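Side-chain contacts in 4-oxalocrotonate decarboxylase NahK (Pseudomonas putida, PDB 5D2K), which catalyses the metal-assisted decarboxylation of (3E)-2-oxohex-3-enedioate to 2-oxopent-4-enoate and carbon dioxide in naphthalene degradation: residues A[253-256]-A[262-265]; A[190-195]-A[240-245]; A[16-21]-A[33-38]. The protein carries 1 engineered substitution. All coordinates share one frame; numbering follows the deposited sequence. Where two conformers were deposited one is given.

Contact 1 (A[253-256]-A[262-265]); sequences NITV and GSVS
T255 and S265 face each other as the non-hydrogen-bonded pair of an antiparallel beta hairpin, with V256 and V264 as the adjoining hydrogen-bonded pair. The backbone bonds are short: V256 N donates to V264 O at 2.7 Å, almost straight at 171°, and V264 N returns to V256 O at 2.9 Å. Beside them, T255 CA sits 3.3 Å from V264 O in a CA-H...O contact. On the partly exposed face, T255 OG1 and S265 OG share a hydrogen bond of 3.2 Å in the S265 conformer described, one of two deposited. The T255 methyl CG2, anti to the backbone N, lies beside both S265 OG and S263 CB, 3.8 Å from the latter. With an alanine at T255, OG1 and CG2 would both be missing, and S265 OG would probably lose its mate across the pair while S263 CB lost its methyl neighbour. V256 and V264 point to the other, buried face, where both meet V146; V256 also touches V192 and M194 of the next strand, and A115. At the edge of the pair, S265 CA lies 3.3 Å from I254 O, its hydrogen reaching the carbonyl at an angle of 132°.

Contact 2 (A[190-195]-A[240-245]); sequences LGVVME and GGITAA. With OOG (2-oxoadipic acid), chain D.
V192 and I242 meet methyl to methyl, V192 CG2 lying 3.7 Å from I242 CD1, with the two side chains at about a right angle. V192 was deposited in two conformers, so this distance belongs to the one described. The second touch is looser: the M194 methyl CE comes to 4.0 Å from T243 OG1, a van der Waals approach to a hydroxyl. M194 reaches there with CG anti to the backbone N and the chain extended, until a bend about the CG-SD bond (chi3 -68°) turns CE to the loop. T243 OG1 lies between its backbone N and carbonyl carbon (chi1 75°), which brings it 2.9 Å from A244 O, a possible acceptor for its proton. Behind this packing, V192 and M194 belong to strand 191-196 of the five-stranded sheet in this FAH-clan fold, while 240-245 is the loop that leaves strand 236-238 and lines the ligand pocket. V192 also rests on A115 and M194 on I113, both of strand 112-121, and each touches V256 of strand 253-258. Further in, the loop presents G241 N to carboxylate oxygen O4 of 2-oxoadipic acid, a 2.7 Å hydrogen bond bent to 137°. A CB on G241 would be crowded by that oxygen, and the backbone angles of G240 would jam a CB against the carbonyl before it. The I242 side chain lies about 5 Å from that of E116, a magnesium ligand, whose OE1 also takes a weak hydrogen bond from G240 N. G241 O in turn accepts from S74 OG, and A245 N donates to Q80 OE1.

Contact 3 (A[16-21]-A[33-38]); sequences LALAEH and GKVTND
L18 and V35 are brought together by matching first torsions: L18 CG (chi1 -84°) and V35 CG1 (chi1 -71°) both lie anti to their own carbonyl carbons, beside the backbone N. L18 CD2 and V35 CG1 thereby meet 3.9 Å apart, the two branched side chains crossing obliquely in a purely apolar touch. H21, one turn further along helix 12-27, has its CG anti to the backbone N (chi1 171°), which swings the imidazole out beside the same valine. V35 CG1 lies at the edge of that ring, near its plane, 4.4 Å from H21 CD2, so the methyl reaches both L18 and the histidine. The polar end of the ring is bridged to the opposite segment by water. H21 NE2 is 2.8 Å from a water that lies in the ring plane, and the same water donates to G33 O at 2.7 Å. The short helix 35-38 that carries V35 is weakly bonded: N37 N reaches K34 O at 3.0 Å, but the bond from D38 N to V35 O is weak. Its place is also fixed from outside, for T36 OG1 is hydrogen-bonded to D159 OD2, and V35 touches Y153 and S162. L18 meets L10 and F39, which extends the apolar patch. The contact thus lays helix 12-27 against the following short helix in the N-terminal part of the chain, the V35 side chain lying about 14 Å from the bound 2-oxoadipic acid. Its chemistry implies a split: buried methyls supply the direct packing, and at the exposed histidine the segments are joined through a water, with the D38 carboxylate OD2 6.8 Å from H21 NE2, near enough perhaps to favour a positive ring slightly.

In the fold
Contacts 1 and 2 share the five-stranded sheet, where strands 253-258 and 191-196 are neighbours; T255 O probably accepts from E195 N, and V256 CG1 packs on V192 CG1. Contact 1 is partly buried and combines backbone bonds with an outer hydroxyl pair. Contact 2 is buried and held between its segments by van der Waals contacts, methyl on methyl and methyl on hydroxyl, with a backbone bond to the ligand on its far side. Contact 3 stands apart, about 17 Å from contact 2 and 27 Å from contact 1 between nearest atoms, on the other side of the chain's centre. It joins helical segments, its valine and leucine buried but its histidine exposed and water-linked.

Contact 1 (A[253-256]-A[262-265])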
loop_
_atom_site.group_PDB
_atom_site.type_symbol
_atom_site.label_atom_id
_atom_site.label_comp_id
_atom_site.label_asym_id
_atom_site.label_seq_id
_atom_site.Cartn_x
_atom_site.Cartn_y
_atom_site.Cartn_z
ATOM N N ASN A 253 10.039 13.594 12.978
ATOM C CA ASN A 253 9.170 14.332 12.076
ATOM C C ASN A 253 9.620 14.052 10.656
ATOM O O ASN A 253 10.801 13.837 10.393
ATOM C CB ASN A 253 9.180 15.829 12.366
ATOM C CG ASN A 253 10.521 16.455 12.118
ATOM O OD1 ASN A 253 10.815 16.900 11.003
ATOM N ND2 ASN A 253 11.351 16.504 13.155
ATOM N N ILE A 254 8.668 14.008 9.741
ATOM C CA ILE A 254 9.011 13.795 8.346
ATOM C C ILE A 254 8.330 14.827 7.467
ATOM O O ILE A 254 7.261 15.355 7.798
ATOM C CB ILE A 254 8.652 12.348 7.889
ATOM C CG1 ILE A 254 7.139 12.090 7.929
ATOM C CG2 ILE A 254 9.399 11.313 8.734
ATOM C CD1 ILE A 254 6.463 12.190 6.578
ATOM N N THR A 255 8.983 15.141 6.354
ATOM C CA THR A 255 8.400 15.973 5.323
ATOM C C THR A 255 8.776 15.381 3.984
ATOM O O THR A 255 9.959 15.176 3.707
ATOM C CB THR A 255 8.895 17.426 5.387
ATOM O OG1 THR A 255 8.474 18.030 6.616
ATOM C CG2 THR A 255 8.347 18.229 4.212
ATOM N N VAL A 256 7.785 15.099 3.151
ATOM C CA VAL A 256 8.078 14.622 1.804
ATOM C C VAL A 256 7.661 15.684 0.789
ATOM O O VAL A 256 6.499 16.086 0.728
ATOM C CB VAL A 256 7.376 13.296 1.501
ATOM C CG1 VAL A 256 7.723 12.848 0.097
ATOM C CG2 VAL A 256 7.783 12.221 2.515
ATOM N N GLY A 262 3.831 20.829 -3.577
ATOM C CA GLY A 262 3.915 21.069 -2.144
ATOM C C GLY A 262 4.534 19.910 -1.381
ATOM O O GLY A 262 5.395 19.200 -1.896
ATOM N N SER A 263 4.094 19.709 -0.144
ATOM C CA SER A 263 4.705 18.694 0.698
ATOM C C SER A 263 3.691 18.014 1.597
ATOM O O SER A 263 2.635 18.568 1.875
ATOM C CB SER A 263 5.822 19.300 1.559
ATOM O OG SER A 263 5.308 20.309 2.409
ATOM N N VAL A 264 4.038 16.805 2.031
ATOM C CA VAL A 264 3.273 16.029 3.004
ATOM C C VAL A 264 4.112 15.884 4.263
ATOM O O VAL A 264 5.287 15.525 4.179
ATOM C CB VAL A 264 2.914 14.623 2.460
ATOM C CG1 VAL A 264 2.083 13.840 3.474
ATOM C CG2 VAL A 264 2.191 14.732 1.122
ATOM N N SER A 265 3.543 16.164 5.433
ATOM C CA SER A 265 4.302 16.116 6.684
ATOM C C SER A 265 3.570 15.304 7.742
ATOM O O SER A 265 2.348 15.159 7.681
ATOM C CB SER A 265 4.561 17.528 7.229
ATOM O OG SER A 265 5.346 18.313 6.352
#

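Contact 2 (A[190-195]-A[240-245])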
loop_
_atom_site.group_PDB
_atom_site.type_symbol
_atom_site.label_atom_id
_atom_site.label_comp_id
_atom_site.label_asym_id
_atom_site.label_seq_id
_atom_site.Cartn_x
_atom_site.Cartn_y
_atom_site.Cartn_z
ATOM N N LEU A 190 7.731 13.150 -12.039
ATOM C CA LEU A 190 7.477 13.739 -10.724
ATOM C C LEU A 190 8.591 13.408 -9.749
ATOM O O LEU A 190 8.803 12.244 -9.441
ATOM C CB LEU A 190 6.143 13.231 -10.170
ATOM C CG LEU A 190 5.751 13.742 -8.782
ATOM C CD1 LEU A 190 5.508 15.242 -8.806
ATOM C CD2 LEU A 190 4.511 12.999 -8.293
ATOM N N GLY A 191 9.317 14.424 -9.289
ATOM C CA GLY A 191 10.369 14.205 -8.310
ATOM C C GLY A 191 9.841 14.233 -6.890
ATOM O O GLY A 191 8.969 15.038 -6.558
ATOM N N VAL A 192 10.359 13.333 -6.056
ATOM C CA VAL A 192 9.936 13.225 -4.669
ATOM C C VAL A 192 11.155 13.190 -3.743
ATOM O O VAL A 192 12.082 12.423 -3.975
ATOM C CB VAL A 192 9.071 11.967 -4.471
ATOM C CG1 VAL A 192 8.503 11.935 -3.092
ATOM C CG2 VAL A 192 7.937 11.926 -5.496
ATOM N N VAL A 193 11.155 14.031 -2.707
ATOM C CA VAL A 193 12.275 14.099 -1.773
ATOM C C VAL A 193 11.770 13.862 -0.359
ATOM O O VAL A 193 10.975 14.656 0.144
ATOM C CB VAL A 193 12.985 15.468 -1.837
ATOM C CG1 VAL A 193 14.137 15.530 -0.827
ATOM C CG2 VAL A 193 13.493 15.747 -3.249
ATOM N N MET A 194 12.248 12.789 0.273
ATOM C CA MET A 194 11.855 12.439 1.641
ATOM C C MET A 194 12.867 12.990 2.636
ATOM O O MET A 194 14.061 12.679 2.555
ATOM C CB MET A 194 11.736 10.924 1.799
ATOM C CG MET A 194 11.381 10.441 3.213
ATOM S SD MET A 194 11.560 8.647 3.393
ATOM C CE MET A 194 10.247 8.040 2.335
ATOM N N GLU A 195 12.382 13.808 3.563
ATOM C CA GLU A 195 13.209 14.339 4.648
ATOM C C GLU A 195 12.766 13.735 5.978
ATOM O O GLU A 195 11.578 13.573 6.227
ATOM C CB GLU A 195 13.120 15.863 4.697
ATOM C CG GLU A 195 13.568 16.544 3.397
ATOM C CD GLU A 195 13.425 18.054 3.426
ATOM O OE1 GLU A 195 12.876 18.595 4.410
ATOM O OE2 GLU A 195 13.865 18.713 2.454
ATOM N N GLY A 240 2.440 2.886 -5.230
ATOM C CA GLY A 240 3.670 2.202 -4.841
ATOM C C GLY A 240 4.791 3.090 -4.317
ATOM O O GLY A 240 4.914 4.257 -4.672
ATOM N N GLY A 241 5.617 2.520 -3.449
ATOM C CA GLY A 241 6.727 3.264 -2.877
ATOM C C GLY A 241 7.715 3.626 -3.960
ATOM O O GLY A 241 8.206 2.757 -4.697
ATOM N N ILE A 242 7.999 4.916 -4.068
ATOM C CA ILE A 242 8.910 5.397 -5.094
ATOM C C ILE A 242 10.345 5.103 -4.653
ATOM O O ILE A 242 11.211 4.793 -5.476
ATOM C CB ILE A 242 8.662 6.888 -5.378
ATOM C CG1 ILE A 242 7.335 7.037 -6.139
ATOM C CG2 ILE A 242 9.790 7.484 -6.216
ATOM C CD1 ILE A 242 6.743 8.438 -6.175
ATOM N N THR A 243 10.577 5.136 -3.346
ATOM C CA THR A 243 11.905 4.873 -2.799
ATOM C C THR A 243 11.867 3.760 -1.772
ATOM O O THR A 243 10.799 3.259 -1.419
ATOM C CB THR A 243 12.497 6.108 -2.107
ATOM O OG1 THR A 243 11.855 6.296 -0.842
ATOM C CG2 THR A 243 12.321 7.352 -2.951
ATOM N N ALA A 244 13.040 3.401 -1.261
ATOM C CA ALA A 244 13.115 2.496 -0.134
ATOM C C ALA A 244 12.400 3.106 1.068
ATOM O O ALA A 244 12.379 4.325 1.252
ATOM C CB ALA A 244 14.565 2.181 0.206
ATOM N N ALA A 245 11.812 2.241 1.874
ATOM C CA ALA A 245 11.118 2.643 3.090
ATOM C C ALA A 245 12.111 2.993 4.208
ATOM O O ALA A 245 13.212 2.437 4.274
ATOM C CB ALA A 245 10.178 1.538 3.524
HETATM C C2 OOG D . 5.075 -4.570 1.600
HETATM C C3 OOG D . 4.407 -3.255 1.235
HETATM C C4 OOG D . 4.865 -2.779 -0.128
HETATM C C6 OOG D . 5.098 -0.559 -1.476
HETATM O O4 OOG D . 4.709 0.611 -1.700
HETATM O O3 OOG D . 6.064 -1.049 -2.115
HETATM C C5 OOG D . 4.399 -1.369 -0.412
HETATM C C1 OOG D . 6.291 -4.311 2.468
HETATM O O1 OOG D . 6.340 -4.741 3.657
HETATM O O2 OOG D . 7.261 -3.666 1.990
HETATM O O5 OOG D . 3.478 -0.849 0.180
#

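Contact 3 (A[16-21]-A[33-38])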
loop_
_atom_site.group_PDB
_atom_site.type_symbol
_atom_site.label_atom_id
_atom_site.label_comp_id
_atom_site.label_asym_id
_atom_site.label_seq_id
_atom_site.Cartn_x
_atom_site.Cartn_y
_atom_site.Cartn_z
ATOM N N LEU A 16 -10.583 -18.716 7.342
ATOM C CA LEU A 16 -11.261 -17.888 8.339
ATOM C C LEU A 16 -10.414 -17.707 9.592
ATOM O O LEU A 16 -10.312 -16.605 10.121
ATOM C CB LEU A 16 -12.619 -18.492 8.712
ATOM C CG LEU A 16 -13.574 -18.754 7.543
ATOM C CD1 LEU A 16 -14.921 -19.251 8.052
ATOM C CD2 LEU A 16 -13.753 -17.537 6.653
ATOM N N ALA A 17 -9.790 -18.787 10.056
ATOM C CA ALA A 17 -8.991 -18.721 11.271
ATOM C C ALA A 17 -7.662 -17.978 11.069
ATOM O O ALA A 17 -7.207 -17.249 11.970
ATOM C CB ALA A 17 -8.742 -20.140 11.795
ATOM N N LEU A 18 -7.043 -18.144 9.901
ATOM C CA LEU A 18 -5.800 -17.426 9.609
ATOM C C LEU A 18 -6.081 -15.931 9.535
ATOM O O LEU A 18 -5.282 -15.115 10.009
ATOM C CB LEU A 18 -5.160 -17.906 8.306
ATOM C CG LEU A 18 -4.276 -19.145 8.434
ATOM C CD1 LEU A 18 -3.922 -19.704 7.068
ATOM C CD2 LEU A 18 -3.009 -18.754 9.190
ATOM N N ALA A 19 -7.221 -15.569 8.955
ATOM C CA ALA A 19 -7.560 -14.151 8.854
ATOM C C ALA A 19 -7.694 -13.513 10.234
ATOM O O ALA A 19 -7.201 -12.403 10.465
ATOM C CB ALA A 19 -8.833 -13.975 8.062
ATOM N N GLU A 20 -8.347 -14.222 11.151
ATOM C CA GLU A 20 -8.466 -13.760 12.537
ATOM C C GLU A 20 -7.094 -13.609 13.210
ATOM O O GLU A 20 -6.802 -12.591 13.852
ATOM C CB GLU A 20 -9.349 -14.732 13.324
ATOM C CG GLU A 20 -9.497 -14.376 14.793
ATOM C CD GLU A 20 -10.338 -15.391 15.547
ATOM O OE1 GLU A 20 -10.087 -16.606 15.393
ATOM O OE2 GLU A 20 -11.248 -14.974 16.286
ATOM N N HIS A 21 -6.256 -14.626 13.050
ATOM C CA HIS A 21 -4.916 -14.642 13.634
ATOM C C HIS A 21 -4.055 -13.467 13.136
ATOM O O HIS A 21 -3.449 -12.715 13.924
ATOM C CB HIS A 21 -4.292 -16.001 13.301
ATOM C CG HIS A 21 -2.839 -16.118 13.628
ATOM N ND1 HIS A 21 -2.378 -16.317 14.913
ATOM C CD2 HIS A 21 -1.746 -16.101 12.830
ATOM C CE1 HIS A 21 -1.060 -16.395 14.893
ATOM N NE2 HIS A 21 -0.652 -16.273 13.643
ATOM N N GLY A 33 4.797 -15.241 13.567
ATOM C CA GLY A 33 5.631 -15.976 12.636
ATOM C C GLY A 33 5.034 -15.953 11.242
ATOM O O GLY A 33 3.810 -15.826 11.097
ATOM N N LYS A 34 5.883 -16.068 10.221
ATOM C CA LYS A 34 5.428 -16.202 8.830
ATOM C C LYS A 34 4.424 -17.332 8.742
ATOM O O LYS A 34 4.695 -18.426 9.227
ATOM C CB LYS A 34 6.593 -16.490 7.881
ATOM C CG LYS A 34 7.405 -15.289 7.449
ATOM C CD LYS A 34 8.431 -15.690 6.398
ATOM C CE LYS A 34 9.286 -16.852 6.881
ATOM N NZ LYS A 34 10.438 -17.119 5.974
ATOM N N VAL A 35 3.267 -17.093 8.138
ATOM C CA VAL A 35 2.237 -18.127 8.173
ATOM C C VAL A 35 2.602 -19.300 7.258
ATOM O O VAL A 35 2.111 -20.406 7.448
ATOM C CB VAL A 35 0.839 -17.570 7.811
ATOM C CG1 VAL A 35 0.321 -16.690 8.951
ATOM C CG2 VAL A 35 0.857 -16.815 6.482
ATOM N N THR A 36 3.493 -19.073 6.300
ATOM C CA THR A 36 3.949 -20.165 5.446
ATOM C C THR A 36 4.849 -21.149 6.202
ATOM O O THR A 36 5.139 -22.231 5.699
ATOM C CB THR A 36 4.694 -19.643 4.217
ATOM O OG1 THR A 36 5.749 -18.764 4.627
ATOM C CG2 THR A 36 3.738 -18.880 3.299
ATOM N N ASN A 37 5.300 -20.790 7.400
ATOM C CA ASN A 37 5.988 -21.775 8.238
ATOM C C ASN A 37 5.042 -22.909 8.626
ATOM O O ASN A 37 5.422 -24.079 8.605
ATOM C CB ASN A 37 6.566 -21.127 9.500
ATOM C CG ASN A 37 7.830 -20.330 9.238
ATOM O OD1 ASN A 37 8.353 -20.298 8.119
ATOM N ND2 ASN A 37 8.329 -19.670 10.277
ATOM N N ASP A 38 3.809 -22.558 8.979
ATOM C CA ASP A 38 2.803 -23.545 9.363
ATOM C C ASP A 38 2.072 -24.127 8.147
ATOM O O ASP A 38 1.578 -25.253 8.193
ATOM C CB ASP A 38 1.788 -22.926 10.331
ATOM C CG ASP A 38 2.209 -23.045 11.796
ATOM O OD1 ASP A 38 3.349 -23.486 12.081
ATOM O OD2 ASP A 38 1.393 -22.689 12.668
HETATM O O HOH W 1 1.872 -16.924 12.605
#